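Local structure of mandelate racemase/muconate lactonizing enzyme family protein (Roseovarius sp. TM1035, 3T9P) at residues A[285-290]-A[319-324]; A[83-88]-A[105-110]. The protein is a putative isomerase of the mandelate racemase/muconate lactonizing enzyme family whose reaction and substrate are not established. One frame throughout, in Å; residues are numbered along the deposited sequence.

Contact 1. Residues A[285-290]-A[319-324]; sequences GGMHRT and MHLLRA. With SO4 (sulfate ion), chain C.
Met287 and Leu321 join two helices that follow one another in the enolase C-terminal-like domain, 287-299 and 313-322, through an apolar contact without a hydrogen bond across it. The Met287 chain bends at chi2 (-73°) and again at chi3, which carries its methyl to the flank of the neighbouring helix: Met287 CE lies 4.0 Å from Leu321 CB, the two side chains running past each other in opposite directions. One turn on, Thr290 CG2 meets Leu321 CD2 at 3.7 Å, so Leu321 is touched by both residues. The Thr290 hydroxyl is turned to its own helix, where OG1 donates to Gly286 O at 2.8 Å from 36° above the carbonyl plane. The oxygen of Gly286, the N-cap residue, also accepts from Thr290 N.

On the side of 319-324 turned from Met287, Arg323 grips a sulfate, probably from the crystallisation liquor, whose sulfur lies in the guanidinium plane at its edge. Arg323 NH1 donates to sulfate O2 at 2.8 Å, nearly straight (169°), and Arg323 NH2 to sulfate O1 at 2.6 Å. Shortening Arg323 to an alanine would probably leave the anion without this two-pronged grip and the carbonyls of Ser130 and Pro133 without the NE and NH1 donors. Both helices lie in the C-terminal domain, consistent with the modified TIM barrel of the enolase superfamily.

Contact 2. Residues A[83-88]-A[105-110]; sequences DTLDLI and TGLDTA
Leu107 receives Leu85 and Ile88 in the helical part of the N-terminal domain of the mandelate racemase family, where helices 82-91 and 98-119 run antiparallel, their segment axes at 170° and 11.4 Å apart. At that spacing the backbones stay well separated and the contact is made by branch ends. Its tight part centres on one methyl: Leu107 CD2 lies 3.7 Å from Ile88 CD1 and 4.0 Å from Leu85 CD2. Leu107 reaches this position with CG anti to its backbone N (chi1 178°), its chain crossing both partners at a slant. Ile69 of helix 58-73 touches Ile88 and Leu107, while Met104 packs on Leu85 and Ile88, so the methyls belong to a wider apolar core.

Next to this core sits a buried carboxylate. Leu85 CD1 approaches Asp108 OD1 at 3.9 Å, the side chains at about a right angle, a van der Waals contact rather than a polar one. Asp108 takes hydrogen bonds from the backbone N-H groups of Met287 (to OD2) and His288 (to OD1), at the start of helix 287-299.

The far flank of helix 82-91 is looser. Asp83 is exposed, and Asp86 and Leu87 are partly so; here Arg176 of the second subunit forms a salt bridge with Asp83 and packs on the other two. Within helix 98-119, Thr109 OG1 donates to Thr105 O at 2.7 Å, on the opposite face of the carbonyl plane from Thr109 N.

From the N terminus, the chain passes the first three strands of the antiparallel sheet and helix 58-73 before contact 2 closes a short loop: 16 residues, mostly helical, lie between 83-88 and 105-110. It then enters the mixed sheet of the enolase-like domain, where contact 1 later closes a loop of 28 residues. The two are in series, neither enclosing nor crossing the other, and their centres lie 13 Å apart. Yet the Asp108 carboxylate, at 2.7 Å from OD2 to Met287 N, is one place where they touch, and Gly285 packs on Thr105. Residues 105-110 and 285-290 thus tie the N-terminal domain to the barrel-like domain.

Contact 1. Residues A[285-290]-A[319-324]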
loop_
_atom_site.group_PDB
_atom_site.type_symbol
_atom_site.label_atom_id
_atom_site.label_comp_id
_atom_site.label_asym_id
_atom_site.label_seq_id
_atom_site.Cartn_x
_atom_site.Cartn_y
_atom_site.Cartn_z
ATOM N N GLY A 285 7.628 -4.847 6.626
ATOM C CA GLY A 285 6.865 -5.962 7.209
ATOM C C GLY A 285 7.705 -6.906 8.056
ATOM O O GLY A 285 7.227 -7.978 8.425
ATOM N N GLY A 286 9.009 -6.611 8.246
ATOM C CA GLY A 286 9.790 -7.284 9.314
ATOM C C GLY A 286 10.996 -7.998 8.690
ATOM O O GLY A 286 11.366 -7.723 7.548
ATOM N N MET A 287 11.635 -8.883 9.455
ATOM C CA MET A 287 12.950 -9.442 9.019
ATOM C C MET A 287 12.817 -10.434 7.842
ATOM O O MET A 287 13.622 -10.416 6.909
ATOM C CB MET A 287 13.623 -10.133 10.224
ATOM C CG MET A 287 13.759 -9.138 11.424
ATOM S SD MET A 287 15.073 -7.841 11.152
ATOM C CE MET A 287 16.570 -8.765 11.284
ATOM N N HIS A 288 11.839 -11.317 7.901
ATOM C CA HIS A 288 11.704 -12.303 6.808
ATOM C C HIS A 288 11.548 -11.547 5.511
ATOM O O HIS A 288 12.162 -11.894 4.533
ATOM C CB HIS A 288 10.443 -13.196 7.029
ATOM C CG HIS A 288 10.690 -14.394 7.903
ATOM N ND1 HIS A 288 11.649 -15.343 7.608
ATOM C CD2 HIS A 288 10.048 -14.838 9.010
ATOM C CE1 HIS A 288 11.644 -16.281 8.557
ATOM N NE2 HIS A 288 10.658 -16.011 9.407
ATOM N N ARG A 289 10.681 -10.529 5.471
ATOM C CA ARG A 289 10.440 -9.831 4.226
ATOM C C ARG A 289 11.649 -9.019 3.807
ATOM O O ARG A 289 11.961 -9.010 2.617
ATOM C CB ARG A 289 9.179 -8.982 4.309
ATOM C CG ARG A 289 7.894 -9.867 4.398
ATOM C CD ARG A 289 6.590 -8.940 4.408
ATOM N NE ARG A 289 6.497 -7.980 3.268
ATOM C CZ ARG A 289 6.186 -8.322 2.033
ATOM N NH1 ARG A 289 5.882 -9.639 1.774
ATOM N NH2 ARG A 289 6.117 -7.400 1.060
ATOM N N THR A 290 12.365 -8.419 4.770
ATOM C CA THR A 290 13.567 -7.657 4.381
ATOM C C THR A 290 14.665 -8.620 3.766
ATOM O O THR A 290 15.308 -8.303 2.758
ATOM C CB THR A 290 14.107 -6.880 5.617
ATOM O OG1 THR A 290 13.033 -6.028 6.018
ATOM C CG2 THR A 290 15.330 -5.967 5.226
ATOM N N MET A 319 20.773 -3.333 12.792
ATOM C CA MET A 319 22.074 -3.765 13.222
ATOM C C MET A 319 22.200 -5.321 13.161
ATOM O O MET A 319 23.227 -5.835 12.694
ATOM C CB MET A 319 22.250 -3.334 14.701
ATOM C CG MET A 319 22.614 -1.815 14.775
ATOM S SD MET A 319 22.340 -1.041 16.412
ATOM C CE MET A 319 23.483 -2.114 17.430
ATOM N N HIS A 320 21.193 -6.046 13.692
ATOM C CA HIS A 320 21.197 -7.503 13.644
ATOM C C HIS A 320 21.159 -7.953 12.219
ATOM O O HIS A 320 21.913 -8.907 11.840
ATOM C CB HIS A 320 20.019 -8.156 14.390
ATOM C CG HIS A 320 20.117 -8.051 15.886
ATOM N ND1 HIS A 320 20.450 -9.137 16.689
ATOM C CD2 HIS A 320 20.016 -6.978 16.729
ATOM C CE1 HIS A 320 20.432 -8.748 17.969
ATOM N NE2 HIS A 320 20.178 -7.445 18.021
ATOM N N LEU A 321 20.371 -7.297 11.375
ATOM C CA LEU A 321 20.366 -7.709 9.970
ATOM C C LEU A 321 21.758 -7.513 9.309
ATOM O O LEU A 321 22.210 -8.415 8.534
ATOM C CB LEU A 321 19.328 -6.928 9.133
ATOM C CG LEU A 321 19.243 -7.099 7.625
ATOM C CD1 LEU A 321 18.244 -8.228 7.413
ATOM C CD2 LEU A 321 18.645 -5.887 6.910
ATOM N N LEU A 322 22.424 -6.355 9.558
ATOM C CA LEU A 322 23.762 -6.125 8.903
ATOM C C LEU A 322 24.835 -7.087 9.435
ATOM O O LEU A 322 25.832 -7.322 8.740
ATOM C CB LEU A 322 24.271 -4.683 9.087
ATOM C CG LEU A 322 23.443 -3.725 8.258
ATOM C CD1 LEU A 322 23.683 -2.235 8.725
ATOM C CD2 LEU A 322 23.724 -3.878 6.756
ATOM N N ARG A 323 24.674 -7.580 10.660
ATOM C CA ARG A 323 25.556 -8.625 11.197
ATOM C C ARG A 323 25.339 -10.008 10.552
ATOM O O ARG A 323 26.072 -10.945 10.891
ATOM C CB ARG A 323 25.377 -8.761 12.725
ATOM C CG ARG A 323 25.944 -7.559 13.565
ATOM C CD ARG A 323 27.458 -7.333 13.406
ATOM N NE ARG A 323 28.231 -8.590 13.671
ATOM C CZ ARG A 323 29.571 -8.727 13.578
ATOM N NH1 ARG A 323 30.359 -7.706 13.299
ATOM N NH2 ARG A 323 30.140 -9.909 13.769
ATOM N N ALA A 324 24.360 -10.184 9.684
ATOM C CA ALA A 324 24.038 -11.504 9.240
ATOM C C ALA A 324 24.042 -11.626 7.722
ATOM O O ALA A 324 24.446 -12.678 7.187
ATOM C CB ALA A 324 22.624 -11.925 9.839
HETATM S S SO4 C . 33.716 -8.895 13.740
HETATM O O1 SO4 C . 32.709 -9.826 14.240
HETATM O O2 SO4 C . 33.107 -7.770 13.006
HETATM O O3 SO4 C . 34.437 -8.397 14.935
HETATM O O4 SO4 C . 34.618 -9.564 12.787
#

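Contact 2. Residues A[83-88]-A[105-110]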
loop_
_atom_site.group_PDB
_atom_site.type_symbol
_atom_site.label_atom_id
_atom_site.label_comp_id
_atom_site.label_asym_id
_atom_site.label_seq_id
_atom_site.Cartn_x
_atom_site.Cartn_y
_atom_site.Cartn_z
ATOM N N ASP A 83 5.786 -18.625 6.302
ATOM C CA ASP A 83 4.584 -18.918 5.527
ATOM C C ASP A 83 3.300 -18.217 6.063
ATOM O O ASP A 83 2.386 -17.797 5.277
ATOM C CB ASP A 83 4.354 -20.464 5.379
ATOM C CG ASP A 83 3.109 -20.749 4.473
ATOM O OD1 ASP A 83 3.157 -20.317 3.252
ATOM O OD2 ASP A 83 2.098 -21.254 4.962
ATOM N N THR A 84 3.222 -18.074 7.412
ATOM C CA THR A 84 2.114 -17.378 8.042
ATOM C C THR A 84 1.998 -15.902 7.557
ATOM O O THR A 84 0.895 -15.380 7.366
ATOM C CB THR A 84 2.304 -17.311 9.565
ATOM O OG1 THR A 84 2.462 -18.648 10.108
ATOM C CG2 THR A 84 1.114 -16.637 10.183
ATOM N N LEU A 85 3.137 -15.238 7.366
ATOM C CA LEU A 85 3.121 -13.821 6.930
ATOM C C LEU A 85 2.601 -13.754 5.484
ATOM O O LEU A 85 1.756 -12.884 5.176
ATOM C CB LEU A 85 4.534 -13.233 7.012
ATOM C CG LEU A 85 5.265 -13.314 8.358
ATOM C CD1 LEU A 85 6.596 -12.553 8.133
ATOM C CD2 LEU A 85 4.580 -12.599 9.486
ATOM N N ASP A 86 2.987 -14.721 4.650
ATOM C CA ASP A 86 2.366 -14.888 3.280
ATOM C C ASP A 86 0.866 -15.149 3.361
ATOM O O ASP A 86 0.139 -14.512 2.634
ATOM C CB ASP A 86 3.000 -15.978 2.413
ATOM C CG ASP A 86 4.493 -15.738 2.161
ATOM O OD1 ASP A 86 4.834 -14.604 1.798
ATOM O OD2 ASP A 86 5.318 -16.667 2.282
ATOM N N LEU A 87 0.411 -16.037 4.257
ATOM C CA LEU A 87 -1.000 -16.298 4.475
ATOM C C LEU A 87 -1.746 -15.086 4.938
ATOM O O LEU A 87 -2.901 -14.846 4.499
ATOM C CB LEU A 87 -1.269 -17.443 5.457
ATOM C CG LEU A 87 -0.859 -18.796 4.810
ATOM C CD1 LEU A 87 -0.804 -19.871 5.889
ATOM C CD2 LEU A 87 -1.871 -19.286 3.772
ATOM N N ILE A 88 -1.129 -14.318 5.817
ATOM C CA ILE A 88 -1.787 -13.063 6.241
ATOM C C ILE A 88 -2.099 -12.188 5.019
ATOM O O ILE A 88 -3.214 -11.691 4.833
ATOM C CB ILE A 88 -0.888 -12.315 7.242
ATOM C CG1 ILE A 88 -1.029 -13.107 8.593
ATOM C CG2 ILE A 88 -1.329 -10.779 7.340
ATOM C CD1 ILE A 88 0.161 -12.776 9.558
ATOM N N THR A 105 5.154 -5.989 10.729
ATOM C CA THR A 105 6.468 -5.884 11.346
ATOM C C THR A 105 6.390 -6.198 12.854
ATOM O O THR A 105 7.335 -6.770 13.366
ATOM C CB THR A 105 7.076 -4.468 11.134
ATOM O OG1 THR A 105 7.229 -4.268 9.725
ATOM C CG2 THR A 105 8.357 -4.242 11.880
ATOM N N GLY A 106 5.329 -5.765 13.522
ATOM C CA GLY A 106 5.202 -5.924 14.983
ATOM C C GLY A 106 5.107 -7.432 15.304
ATOM O O GLY A 106 5.747 -7.934 16.263
ATOM N N LEU A 107 4.348 -8.157 14.492
ATOM C CA LEU A 107 4.310 -9.644 14.611
ATOM C C LEU A 107 5.686 -10.313 14.334
ATOM O O LEU A 107 6.183 -11.104 15.129
ATOM C CB LEU A 107 3.244 -10.289 13.687
ATOM C CG LEU A 107 3.150 -11.881 13.693
ATOM C CD1 LEU A 107 2.532 -12.455 15.021
ATOM C CD2 LEU A 107 2.149 -12.266 12.641
ATOM N N ASP A 108 6.302 -10.011 13.194
ATOM C CA ASP A 108 7.584 -10.628 12.860
ATOM C C ASP A 108 8.653 -10.340 13.920
ATOM O O ASP A 108 9.357 -11.295 14.397
ATOM C CB ASP A 108 8.034 -10.072 11.466
ATOM C CG ASP A 108 9.453 -10.457 11.108
ATOM O OD1 ASP A 108 9.646 -11.356 10.235
ATOM O OD2 ASP A 108 10.383 -9.826 11.689
ATOM N N THR A 109 8.810 -9.077 14.290
ATOM C CA THR A 109 9.905 -8.719 15.248
ATOM C C THR A 109 9.695 -9.299 16.653
ATOM O O THR A 109 10.635 -9.652 17.304
ATOM C CB THR A 109 10.126 -7.172 15.358
ATOM O OG1 THR A 109 8.858 -6.545 15.538
ATOM C CG2 THR A 109 10.739 -6.606 14.043
ATOM N N ALA A 110 8.446 -9.420 17.108
ATOM C CA ALA A 110 8.197 -9.987 18.428
ATOM C C ALA A 110 8.565 -11.471 18.372
ATOM O O ALA A 110 9.077 -12.024 19.318
ATOM C CB ALA A 110 6.664 -9.841 18.759
#